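Long-range contacts in putative primosome component (Streptococcus pyogenes serotype M3, PDB 2QGZ), which probably acts as an ATP-dependent helicase loader of the primosome, built on a P-loop NTPase domain of the IstB-like family: residues V217-I223 / P250-S255; F192-V196 / E208-V212; F143-Y147 / E175-K180; L123-D127 / G296-R300. The contacts are given in a common frame with arbitrary orientation. Numbering follows the deposited sequence.

In the fold
Contact 1 pairs parallel strands 217-221 and 251-255 at the domain centre; contacts 2 and 3 pack against it, while contact 4 lies apart (nearest atoms about 11 Å). Contact 3 joins the C-terminal ends of helices 131-146 and 165-179 and touches contact 1 through Phe143; contact 2 meets contact 1 where Val212 O packs on Leu218 CD2. Contact 4, at the surface, brings the loop before helix 131-146 to the modelled chain end and meets contact 3 through Leu123. Chemistry follows position: backbone hydrogen bonds in the buried sheet, apolar contacts plus one lysine-carbonyl bond in contact 3, van der Waals contacts without a hydrogen bond in contact 2, hydrogen bonds and a salt bridge in contact 4.

Contact 1 (V217-I223 / P250-S255); sequences VLILDDI and PTFFTS
Thr254 (chi1 p) ties the C-terminal ends of two neighbouring parallel strands in the central sheet of the P-loop NTPase fold: its OG1 donates to Asp221 OD1 (2.7 Å) and accepts from Asp222 N in a very short bond (2.4 Å). Asp221, chi1 t, also touches Ser166 of the probable Walker A loop, a position consistent with the Walker B acidic residue of this superfamily. At Asp222 (phi/psi 31/69) the chain leaves the extended conformation, yet Ile223 N still bonds Thr254 O (2.9 Å). Strands 217-221 and 251-255 run 14° apart, 4.5 Å between axes, pairing Leu218 with Thr251, Ile219 with Phe252 and Leu220 with Phe253. Phe252 N donates to Leu218 O at 2.8 Å, Leu220 N to Phe252 O at 3.0 Å and Thr254 N to Leu220 O at 3.3 Å; Leu218 N to Pro250 O is weak at 3.3 Å. Ile219 (mm) and Phe252 (chi1 m) lie on the face packed by helix 165-179, Leu220 (mt) and Phe253 (chi1 m) on that of helix 237-247, where Leu220 CD1 sits 3.4 Å from Phe253 CE2. On the first face, Ile219 CD1 presses to 3.3 Å from Phe252 CB.

Contact 2 (F192-V196 / E208-V212); sequences FAIDV and EIDAV
Phe192 and Glu208, each with about 65 Å² covered, carry most of this small interface of 222 Å². Residues 192-196 are regular helix within 189-197; Glu208 and Ile209 lead into a weakly bonded turn of helix, 210-213, just ahead of strand 217-221. The nearest CA pair, Val196 and Glu208, is 7.0 Å apart, so side chains bridge the gap. Phe192, chi1 t and chi2 80°, extends its ring between the segments: CE1 lies 4.0 Å from Glu208 O, which is at the ring edge, and 4.4 Å from Val212 CG2, while CZ is 4.2 Å from Ile209 CG2. Glu208 (chi1 t, chi2 p) reaches across to the helix, its CG 4.1 Å from Val196 CG2 and its OE1 3.9 Å from Val196 N. Val196 CG2 also meets Ile209 CG2 at 4.3 Å. Phe192 and Val212 both touch Leu187 of strand 184-188, which places the contact beside the sheet. With no hydrogen bond between them, the segments are held by van der Waals contact, Phe192 and the aliphatic part of Glu208 supplying most of it.

Contact 3 (F143-Y147 / E175-K180); sequences FVEQY and ELSEKK
Two helix ends meet here through interlocking side chains. Residues 143-146 lie at the C-terminal end of helix 131-146, and 175-179 at that of helix 165-179; the closest CA atoms, Val144 and Leu176, are 5.8 Å apart. Leu176 (chi1 -89°, chi2 t) reaches into the end of the other helix, its CG 3.9 Å from Val144 CG2, its CD2 4.1 Å from Tyr147 CB and its CD1 3.8 Å from Phe143 CE2 at the edge of that ring. Val144, chi1 t, also sets CG1 4.0 Å from Glu175 CG. Phe143 (chi1 t, chi2 89°) stacks edge-to-face with Phe252, and Tyr147 (chi1 t, chi2 -85°) and Leu176 touch Val217. Two helices side by side on one face of the central parallel sheet is the layering of the P-loop NTPase alpha/beta fold, helix 165-179 following the probable Walker A loop. Lys180, just past its helix, bends through chi1 m, chi2 m, chi3 t and chi4 m until NZ donates to Val144 O at 2.7 Å; its CE lies 3.0 Å from Tyr147 O. A mainly apolar helix-helix contact thus ends in a charge-assisted hydrogen bond from the Lys180 ammonium to a backbone carbonyl.

Contact 4 (L123-D127 / G296-R300); sequences LSDID and GANRR. With PO4 (phosphate ion), chain C.
One asparagine side chain reads the backbone of the other segment as a paired strand would: Asn298 ND2 donates to Asp125 O and OD1 accepts from Asp127 N, both at 2.9 Å and nearly straight (169° and 178°). Asn298 adopts chi1 t and chi2 89°. Residues 123-125 form a 3-10 turn, closed by Ile126 N to Leu123 O (3.2 Å), before Ile126 and Asp127 extend. Gly296 has positive phi (89/134), where a side chain would jam against the preceding carbonyl O; Ala297 to Arg299 are extended (phi/psi -76/165, -106/151, -73/172). The closest CA pair is Asp127 and Asn298, 5.7 Å apart. Asp127 (chi1 m) takes Arg299 with both oxygens: OD2 accepts from Arg299 N at 2.8 Å, and OD1 forms a salt bridge to Arg299 NH1 at 2.7 Å. The arginine folds back (chi1 p, chi2 p, chi3 t), one guanidinium face over Asp125 O. A phosphate ion, probably from the crystallisation liquor, bonds Ser124 OG through O4 (2.5 Å). The network joins the loop before helix 131-146 to the tail after strand 289-293, and Asn298 also touches residues of the probable Walker A loop, beside the presumed nucleotide site of a P-loop NTPase fold.

Contact 1 (V217-I223 / P250-S255)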
loop_
_atom_site.group_PDB
_atom_site.type_symbol
_atom_site.label_atom_id
_atom_site.label_comp_id
_atom_site.label_asym_id
_atom_site.label_seq_id
_atom_site.Cartn_x
_atom_site.Cartn_y
_atom_site.Cartn_z
ATOM N N VAL A 217 -3.138 2.756 8.479
ATOM C CA VAL A 217 -3.230 2.350 7.084
ATOM C C VAL A 217 -1.815 2.134 6.583
ATOM O O VAL A 217 -0.970 3.016 6.700
ATOM C CB VAL A 217 -3.887 3.435 6.220
ATOM C CG1 VAL A 217 -3.896 3.003 4.777
ATOM C CG2 VAL A 217 -5.294 3.690 6.687
ATOM N N LEU A 218 -1.571 0.961 6.014
ATOM C CA LEU A 218 -0.251 0.603 5.525
ATOM C C LEU A 218 -0.276 0.280 4.033
ATOM O O LEU A 218 -1.144 -0.474 3.561
ATOM C CB LEU A 218 0.267 -0.605 6.311
ATOM C CG LEU A 218 1.619 -1.163 5.872
ATOM C CD1 LEU A 218 2.720 -0.128 6.119
ATOM C CD2 LEU A 218 1.908 -2.442 6.644
ATOM N N ILE A 219 0.672 0.856 3.299
ATOM C CA ILE A 219 0.781 0.631 1.868
ATOM C C ILE A 219 2.095 -0.109 1.618
ATOM O O ILE A 219 3.166 0.418 1.920
ATOM C CB ILE A 219 0.855 1.966 1.079
ATOM C CG1 ILE A 219 -0.312 2.896 1.448
ATOM C CG2 ILE A 219 0.921 1.676 -0.420
ATOM C CD1 ILE A 219 -1.675 2.374 1.099
ATOM N N LEU A 220 2.021 -1.318 1.073
ATOM C CA LEU A 220 3.230 -2.087 0.773
ATOM C C LEU A 220 3.508 -1.986 -0.738
ATOM O O LEU A 220 2.971 -2.762 -1.530
ATOM C CB LEU A 220 3.037 -3.554 1.189
ATOM C CG LEU A 220 2.729 -3.750 2.675
ATOM C CD1 LEU A 220 2.425 -5.199 2.950
ATOM C CD2 LEU A 220 3.906 -3.301 3.520
ATOM N N ASP A 221 4.340 -1.020 -1.124
ATOM C CA ASP A 221 4.676 -0.787 -2.527
ATOM C C ASP A 221 5.490 -1.902 -3.182
ATOM O O ASP A 221 6.439 -2.428 -2.612
ATOM C CB ASP A 221 5.397 0.551 -2.682
ATOM C CG ASP A 221 5.800 0.834 -4.118
ATOM O OD1 ASP A 221 4.928 0.792 -5.014
ATOM O OD2 ASP A 221 6.997 1.111 -4.350
ATOM N N ASP A 222 5.089 -2.212 -4.410
ATOM C CA ASP A 222 5.631 -3.269 -5.255
ATOM C C ASP A 222 6.169 -4.491 -4.531
ATOM O O ASP A 222 7.368 -4.769 -4.496
ATOM C CB ASP A 222 6.655 -2.734 -6.279
ATOM C CG ASP A 222 8.000 -2.436 -5.677
ATOM O OD1 ASP A 222 8.995 -2.420 -6.440
ATOM O OD2 ASP A 222 8.064 -2.204 -4.449
ATOM N N ILE A 223 5.232 -5.222 -3.947
ATOM C CA ILE A 223 5.541 -6.448 -3.256
ATOM C C ILE A 223 5.968 -7.374 -4.399
ATOM O O ILE A 223 5.625 -7.135 -5.561
ATOM C CB ILE A 223 4.285 -6.982 -2.544
ATOM C CG1 ILE A 223 4.643 -8.190 -1.685
ATOM C CG2 ILE A 223 3.204 -7.293 -3.568
ATOM C CD1 ILE A 223 3.488 -8.689 -0.849
ATOM N N PRO A 250 -6.518 -1.801 7.729
ATOM C CA PRO A 250 -6.501 -1.706 6.263
ATOM C C PRO A 250 -5.083 -1.793 5.711
ATOM O O PRO A 250 -4.194 -1.059 6.142
ATOM C CB PRO A 250 -7.127 -0.341 5.998
ATOM C CG PRO A 250 -8.020 -0.129 7.195
ATOM C CD PRO A 250 -7.154 -0.610 8.320
ATOM N N THR A 251 -4.880 -2.671 4.737
ATOM C CA THR A 251 -3.564 -2.868 4.155
ATOM C C THR A 251 -3.664 -2.872 2.641
ATOM O O THR A 251 -4.494 -3.578 2.069
ATOM C CB THR A 251 -2.992 -4.199 4.645
ATOM O OG1 THR A 251 -3.069 -4.230 6.078
ATOM C CG2 THR A 251 -1.547 -4.373 4.199
ATOM N N PHE A 252 -2.830 -2.066 1.992
ATOM C CA PHE A 252 -2.834 -1.982 0.537
ATOM C C PHE A 252 -1.525 -2.529 -0.030
ATOM O O PHE A 252 -0.561 -2.711 0.702
ATOM C CB PHE A 252 -2.998 -0.529 0.087
ATOM C CG PHE A 252 -4.288 0.107 0.523
ATOM C CD1 PHE A 252 -4.558 0.319 1.872
ATOM C CD2 PHE A 252 -5.233 0.507 -0.421
ATOM C CE1 PHE A 252 -5.756 0.923 2.277
ATOM C CE2 PHE A 252 -6.431 1.109 -0.030
ATOM C CZ PHE A 252 -6.695 1.319 1.321
ATOM N N PHE A 253 -1.500 -2.792 -1.333
ATOM C CA PHE A 253 -0.305 -3.297 -1.999
ATOM C C PHE A 253 -0.286 -2.814 -3.443
ATOM O O PHE A 253 -1.314 -2.429 -3.989
ATOM C CB PHE A 253 -0.289 -4.834 -2.070
ATOM C CG PHE A 253 -0.606 -5.533 -0.783
ATOM C CD1 PHE A 253 -1.923 -5.649 -0.343
ATOM C CD2 PHE A 253 0.414 -6.130 -0.034
ATOM C CE1 PHE A 253 -2.229 -6.358 0.827
ATOM C CE2 PHE A 253 0.125 -6.845 1.143
ATOM C CZ PHE A 253 -1.203 -6.959 1.572
ATOM N N THR A 254 0.890 -2.839 -4.055
ATOM C CA THR A 254 1.031 -2.511 -5.472
ATOM C C THR A 254 1.966 -3.617 -5.961
ATOM O O THR A 254 2.807 -4.110 -5.204
ATOM C CB THR A 254 1.710 -1.154 -5.741
ATOM O OG1 THR A 254 3.050 -1.198 -5.266
ATOM C CG2 THR A 254 0.967 -0.017 -5.056
ATOM N N SER A 255 1.840 -4.012 -7.216
ATOM C CA SER A 255 2.693 -5.076 -7.715
ATOM C C SER A 255 2.679 -5.134 -9.242
ATOM O O SER A 255 1.814 -4.544 -9.885
ATOM C CB SER A 255 2.205 -6.413 -7.132
ATOM O OG SER A 255 2.983 -7.506 -7.586
#

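Contact 2 (F192-V196 / E208-V212)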
loop_
_atom_site.group_PDB
_atom_site.type_symbol
_atom_site.label_atom_id
_atom_site.label_comp_id
_atom_site.label_asym_id
_atom_site.label_seq_id
_atom_site.Cartn_x
_atom_site.Cartn_y
_atom_site.Cartn_z
ATOM N N PHE A 192 12.597 -2.593 2.256
ATOM C CA PHE A 192 12.305 -2.915 3.646
ATOM C C PHE A 192 12.794 -4.333 3.942
ATOM O O PHE A 192 13.401 -4.583 4.977
ATOM C CB PHE A 192 10.798 -2.821 3.886
ATOM C CG PHE A 192 10.362 -3.278 5.247
ATOM C CD1 PHE A 192 10.488 -2.442 6.348
ATOM C CD2 PHE A 192 9.799 -4.541 5.419
ATOM C CE1 PHE A 192 10.052 -2.854 7.609
ATOM C CE2 PHE A 192 9.360 -4.969 6.673
ATOM C CZ PHE A 192 9.485 -4.123 7.771
ATOM N N ALA A 193 12.522 -5.253 3.020
ATOM C CA ALA A 193 12.927 -6.644 3.176
ATOM C C ALA A 193 14.430 -6.732 3.411
ATOM O O ALA A 193 14.877 -7.325 4.394
ATOM C CB ALA A 193 12.542 -7.448 1.935
ATOM N N ILE A 194 15.200 -6.140 2.501
ATOM C CA ILE A 194 16.655 -6.136 2.594
ATOM C C ILE A 194 17.166 -5.433 3.857
ATOM O O ILE A 194 18.047 -5.953 4.541
ATOM C CB ILE A 194 17.286 -5.458 1.353
ATOM C CG1 ILE A 194 17.060 -6.332 0.118
ATOM C CG2 ILE A 194 18.774 -5.225 1.574
ATOM C CD1 ILE A 194 17.677 -5.781 -1.143
ATOM N N ASP A 195 16.624 -4.260 4.166
ATOM C CA ASP A 195 17.057 -3.523 5.350
ATOM C C ASP A 195 16.710 -4.236 6.659
ATOM O O ASP A 195 17.431 -4.113 7.653
ATOM C CB ASP A 195 16.457 -2.115 5.354
ATOM C CG ASP A 195 17.007 -1.246 4.234
ATOM O OD1 ASP A 195 18.246 -1.223 4.064
ATOM O OD2 ASP A 195 16.209 -0.582 3.530
ATOM N N VAL A 196 15.605 -4.977 6.664
ATOM C CA VAL A 196 15.193 -5.702 7.861
ATOM C C VAL A 196 15.954 -7.018 7.937
ATOM O O VAL A 196 16.221 -7.519 9.024
ATOM C CB VAL A 196 13.675 -6.007 7.862
ATOM C CG1 VAL A 196 13.313 -6.894 6.684
ATOM C CG2 VAL A 196 13.292 -6.691 9.156
ATOM N N GLU A 208 12.211 -0.935 13.697
ATOM C CA GLU A 208 11.967 -1.411 12.335
ATOM C C GLU A 208 10.538 -1.834 11.980
ATOM O O GLU A 208 9.856 -1.136 11.231
ATOM C CB GLU A 208 12.917 -2.569 12.022
ATOM C CG GLU A 208 13.128 -2.826 10.535
ATOM C CD GLU A 208 13.952 -1.734 9.864
ATOM O OE1 GLU A 208 14.236 -1.854 8.649
ATOM O OE2 GLU A 208 14.318 -0.755 10.555
ATOM N N ILE A 209 10.084 -2.974 12.502
ATOM C CA ILE A 209 8.744 -3.454 12.176
ATOM C C ILE A 209 7.605 -3.016 13.099
ATOM O O ILE A 209 6.439 -3.122 12.725
ATOM C CB ILE A 209 8.705 -5.002 12.054
ATOM C CG1 ILE A 209 8.220 -5.633 13.355
ATOM C CG2 ILE A 209 10.082 -5.535 11.714
ATOM C CD1 ILE A 209 7.923 -7.108 13.222
ATOM N N ASP A 210 7.922 -2.533 14.295
ATOM C CA ASP A 210 6.870 -2.094 15.205
ATOM C C ASP A 210 6.256 -0.777 14.762
ATOM O O ASP A 210 5.089 -0.502 15.035
ATOM C CB ASP A 210 7.401 -1.942 16.628
ATOM C CG ASP A 210 7.124 -3.162 17.482
ATOM O OD1 ASP A 210 6.001 -3.706 17.395
ATOM O OD2 ASP A 210 8.022 -3.563 18.252
ATOM N N ALA A 211 7.046 0.040 14.079
ATOM C CA ALA A 211 6.561 1.326 13.604
ATOM C C ALA A 211 5.725 1.120 12.352
ATOM O O ALA A 211 5.070 2.038 11.868
ATOM C CB ALA A 211 7.739 2.241 13.295
ATOM N N VAL A 212 5.736 -0.102 11.845
ATOM C CA VAL A 212 5.027 -0.428 10.621
ATOM C C VAL A 212 3.763 -1.271 10.776
ATOM O O VAL A 212 2.755 -0.999 10.130
ATOM C CB VAL A 212 6.008 -1.131 9.641
ATOM C CG1 VAL A 212 5.264 -1.953 8.617
ATOM C CG2 VAL A 212 6.878 -0.089 8.965
#

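Contact 3 (F143-Y147 / E175-K180)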
loop_
_atom_site.group_PDB
_atom_site.type_symbol
_atom_site.label_atom_id
_atom_site.label_comp_id
_atom_site.label_asym_id
_atom_site.label_seq_id
_atom_site.Cartn_x
_atom_site.Cartn_y
_atom_site.Cartn_z
ATOM N N PHE A 143 -13.024 4.378 -0.060
ATOM C CA PHE A 143 -12.235 4.059 1.116
ATOM C C PHE A 143 -12.081 5.273 2.019
ATOM O O PHE A 143 -12.318 5.195 3.220
ATOM C CB PHE A 143 -10.846 3.553 0.729
ATOM C CG PHE A 143 -10.054 3.057 1.903
ATOM C CD1 PHE A 143 -10.145 1.730 2.307
ATOM C CD2 PHE A 143 -9.270 3.938 2.650
ATOM C CE1 PHE A 143 -9.470 1.285 3.443
ATOM C CE2 PHE A 143 -8.592 3.508 3.781
ATOM C CZ PHE A 143 -8.692 2.174 4.183
ATOM N N VAL A 144 -11.668 6.393 1.439
ATOM C CA VAL A 144 -11.491 7.615 2.209
ATOM C C VAL A 144 -12.816 8.060 2.830
ATOM O O VAL A 144 -12.883 8.391 4.008
ATOM C CB VAL A 144 -10.949 8.753 1.320
ATOM C CG1 VAL A 144 -10.979 10.071 2.074
ATOM C CG2 VAL A 144 -9.538 8.436 0.882
ATOM N N GLU A 145 -13.869 8.048 2.027
ATOM C CA GLU A 145 -15.187 8.472 2.475
ATOM C C GLU A 145 -15.758 7.584 3.591
ATOM O O GLU A 145 -16.369 8.078 4.542
ATOM C CB GLU A 145 -16.127 8.492 1.264
ATOM C CG GLU A 145 -17.361 9.349 1.409
ATOM C CD GLU A 145 -18.232 9.351 0.152
ATOM O OE1 GLU A 145 -19.316 9.971 0.186
ATOM O OE2 GLU A 145 -17.841 8.735 -0.865
ATOM N N GLN A 146 -15.536 6.276 3.481
ATOM C CA GLN A 146 -16.044 5.316 4.457
ATOM C C GLN A 146 -15.117 4.987 5.638
ATOM O O GLN A 146 -15.461 4.165 6.478
ATOM C CB GLN A 146 -16.428 4.025 3.729
ATOM C CG GLN A 146 -17.547 4.221 2.730
ATOM C CD GLN A 146 -17.649 3.101 1.706
ATOM O OE1 GLN A 146 -18.393 3.214 0.731
ATOM N NE2 GLN A 146 -16.903 2.019 1.918
ATOM N N TYR A 147 -13.954 5.627 5.711
ATOM C CA TYR A 147 -13.020 5.357 6.800
ATOM C C TYR A 147 -13.395 6.053 8.113
ATOM O O TYR A 147 -13.629 7.259 8.146
ATOM C CB TYR A 147 -11.602 5.769 6.399
ATOM C CG TYR A 147 -10.572 5.452 7.456
ATOM C CD1 TYR A 147 -10.326 6.335 8.509
ATOM C CD2 TYR A 147 -9.893 4.233 7.443
ATOM C CE1 TYR A 147 -9.433 6.008 9.526
ATOM C CE2 TYR A 147 -9.000 3.891 8.457
ATOM C CZ TYR A 147 -8.775 4.781 9.495
ATOM O OH TYR A 147 -7.908 4.434 10.504
ATOM N N GLU A 175 -5.213 12.333 1.021
ATOM C CA GLU A 175 -6.598 12.724 1.238
ATOM C C GLU A 175 -7.080 12.235 2.613
ATOM O O GLU A 175 -7.889 12.896 3.270
ATOM C CB GLU A 175 -7.465 12.150 0.124
ATOM C CG GLU A 175 -8.841 12.753 -0.000
ATOM C CD GLU A 175 -8.829 14.189 -0.501
ATOM O OE1 GLU A 175 -7.868 14.595 -1.197
ATOM O OE2 GLU A 175 -9.807 14.912 -0.219
ATOM N N LEU A 176 -6.582 11.078 3.045
ATOM C CA LEU A 176 -6.948 10.534 4.353
ATOM C C LEU A 176 -6.413 11.441 5.453
ATOM O O LEU A 176 -7.068 11.658 6.471
ATOM C CB LEU A 176 -6.380 9.127 4.544
ATOM C CG LEU A 176 -7.263 7.975 4.072
ATOM C CD1 LEU A 176 -6.551 6.654 4.303
ATOM C CD2 LEU A 176 -8.573 8.013 4.822
ATOM N N SER A 177 -5.213 11.964 5.247
ATOM C CA SER A 177 -4.617 12.853 6.221
ATOM C C SER A 177 -5.318 14.206 6.224
ATOM O O SER A 177 -5.459 14.825 7.272
ATOM C CB SER A 177 -3.138 13.054 5.922
ATOM O OG SER A 177 -2.622 14.093 6.730
ATOM N N GLU A 178 -5.762 14.664 5.058
ATOM C CA GLU A 178 -6.430 15.959 4.967
ATOM C C GLU A 178 -7.876 15.946 5.448
ATOM O O GLU A 178 -8.277 16.805 6.228
ATOM C CB GLU A 178 -6.389 16.498 3.533
ATOM C CG GLU A 178 -7.099 17.842 3.380
ATOM C CD GLU A 178 -6.923 18.472 2.009
ATOM O OE1 GLU A 178 -7.373 19.626 1.829
ATOM O OE2 GLU A 178 -6.343 17.822 1.111
ATOM N N LYS A 179 -8.662 14.986 4.983
ATOM C CA LYS A 179 -10.060 14.915 5.388
ATOM C C LYS A 179 -10.193 14.362 6.791
ATOM O O LYS A 179 -10.775 14.999 7.664
ATOM C CB LYS A 179 -10.853 14.073 4.389
ATOM C CG LYS A 179 -10.965 14.756 3.037
ATOM C CD LYS A 179 -11.618 16.118 3.210
ATOM C CE LYS A 179 -11.519 16.957 1.959
ATOM N NZ LYS A 179 -12.293 18.228 2.105
ATOM N N LYS A 180 -9.662 13.167 7.001
ATOM C CA LYS A 180 -9.676 12.552 8.312
ATOM C C LYS A 180 -8.318 12.964 8.872
ATOM O O LYS A 180 -7.584 13.696 8.204
ATOM C CB LYS A 180 -9.775 11.040 8.172
ATOM C CG LYS A 180 -10.967 10.574 7.336
ATOM C CD LYS A 180 -12.263 11.094 7.901
ATOM C CE LYS A 180 -13.434 10.199 7.525
ATOM N NZ LYS A 180 -13.606 10.059 6.063
#

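Contact 4 (L123-D127 / G296-R300)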
loop_
_atom_site.group_PDB
_atom_site.type_symbol
_atom_site.label_atom_id
_atom_site.label_comp_id
_atom_site.label_asym_id
_atom_site.label_seq_id
_atom_site.Cartn_x
_atom_site.Cartn_y
_atom_site.Cartn_z
ATOM N N LEU A 123 -5.112 14.061 -5.032
ATOM C CA LEU A 123 -6.068 13.374 -5.890
ATOM C C LEU A 123 -6.130 14.016 -7.270
ATOM O O LEU A 123 -6.370 13.338 -8.261
ATOM C CB LEU A 123 -7.469 13.412 -5.276
ATOM C CG LEU A 123 -7.698 12.601 -4.005
ATOM C CD1 LEU A 123 -9.093 12.898 -3.494
ATOM C CD2 LEU A 123 -7.501 11.107 -4.295
ATOM N N SER A 124 -5.937 15.328 -7.328
ATOM C CA SER A 124 -5.981 16.054 -8.596
ATOM C C SER A 124 -4.847 15.686 -9.554
ATOM O O SER A 124 -4.954 15.919 -10.758
ATOM C CB SER A 124 -5.961 17.563 -8.333
ATOM O OG SER A 124 -4.935 17.914 -7.412
ATOM N N ASP A 125 -3.766 15.111 -9.027
ATOM C CA ASP A 125 -2.627 14.722 -9.863
ATOM C C ASP A 125 -2.829 13.365 -10.524
ATOM O O ASP A 125 -2.006 12.951 -11.338
ATOM C CB ASP A 125 -1.327 14.654 -9.040
ATOM C CG ASP A 125 -0.933 15.996 -8.438
ATOM O OD1 ASP A 125 -0.900 17.014 -9.180
ATOM O OD2 ASP A 125 -0.644 16.029 -7.219
ATOM N N ILE A 126 -3.908 12.674 -10.167
ATOM C CA ILE A 126 -4.187 11.345 -10.713
ATOM C C ILE A 126 -5.041 11.373 -11.980
ATOM O O ILE A 126 -6.116 11.973 -12.002
ATOM C CB ILE A 126 -4.913 10.457 -9.664
ATOM C CG1 ILE A 126 -4.095 10.388 -8.373
ATOM C CG2 ILE A 126 -5.153 9.078 -10.231
ATOM C CD1 ILE A 126 -2.624 10.033 -8.568
ATOM N N ASP A 127 -4.565 10.726 -13.037
ATOM C CA ASP A 127 -5.323 10.687 -14.282
ATOM C C ASP A 127 -6.388 9.605 -14.213
ATOM O O ASP A 127 -6.102 8.460 -13.858
ATOM C CB ASP A 127 -4.413 10.402 -15.490
ATOM C CG ASP A 127 -3.570 11.616 -15.907
ATOM O OD1 ASP A 127 -4.100 12.747 -15.914
ATOM O OD2 ASP A 127 -2.385 11.429 -16.246
ATOM N N GLY A 296 -2.432 2.143 -18.161
ATOM C CA GLY A 296 -2.207 3.516 -18.568
ATOM C C GLY A 296 -1.315 4.286 -17.620
ATOM O O GLY A 296 -1.488 4.238 -16.407
ATOM N N ALA A 297 -0.351 5.000 -18.180
ATOM C CA ALA A 297 0.563 5.793 -17.378
ATOM C C ALA A 297 -0.138 7.058 -16.901
ATOM O O ALA A 297 -1.194 7.441 -17.406
ATOM C CB ALA A 297 1.804 6.164 -18.200
ATOM N N ASN A 298 0.471 7.704 -15.918
ATOM C CA ASN A 298 -0.047 8.932 -15.356
ATOM C C ASN A 298 0.860 10.022 -15.902
ATOM O O ASN A 298 2.026 9.762 -16.179
ATOM C CB ASN A 298 0.076 8.894 -13.835
ATOM C CG ASN A 298 -0.895 9.830 -13.152
ATOM O OD1 ASN A 298 -2.019 9.448 -12.846
ATOM N ND2 ASN A 298 -0.470 11.069 -12.921
ATOM N N ARG A 299 0.353 11.235 -16.070
ATOM C CA ARG A 299 1.227 12.287 -16.557
ATOM C C ARG A 299 2.208 12.715 -15.467
ATOM O O ARG A 299 2.108 12.261 -14.320
ATOM C CB ARG A 299 0.427 13.491 -17.074
ATOM C CG ARG A 299 -0.690 14.027 -16.189
ATOM C CD ARG A 299 -0.169 14.782 -14.981
ATOM N NE ARG A 299 -1.111 15.791 -14.477
ATOM C CZ ARG A 299 -2.368 15.554 -14.101
ATOM N NH1 ARG A 299 -2.882 14.333 -14.169
ATOM N NH2 ARG A 299 -3.109 16.545 -13.625
ATOM N N ARG A 300 3.159 13.560 -15.871
ATOM C CA ARG A 300 4.223 14.136 -15.044
ATOM C C ARG A 300 5.613 13.647 -15.428
ATOM O O ARG A 300 5.965 12.508 -15.055
ATOM C CB ARG A 300 3.998 13.886 -13.562
ATOM C CG ARG A 300 2.984 14.797 -12.935
ATOM C CD ARG A 300 3.125 14.689 -11.425
ATOM N NE ARG A 300 4.489 15.017 -11.042
ATOM C CZ ARG A 300 5.030 16.219 -11.227
ATOM N NH1 ARG A 300 4.313 17.201 -11.775
ATOM N NH2 ARG A 300 6.300 16.431 -10.903
HETATM P P PO4 C . -5.962 18.980 -4.571
HETATM O O1 PO4 C . -5.381 19.147 -3.181
HETATM O O2 PO4 C . -6.179 17.515 -4.837
HETATM O O3 PO4 C . -7.274 19.707 -4.666
HETATM O O4 PO4 C . -5.004 19.563 -5.587
#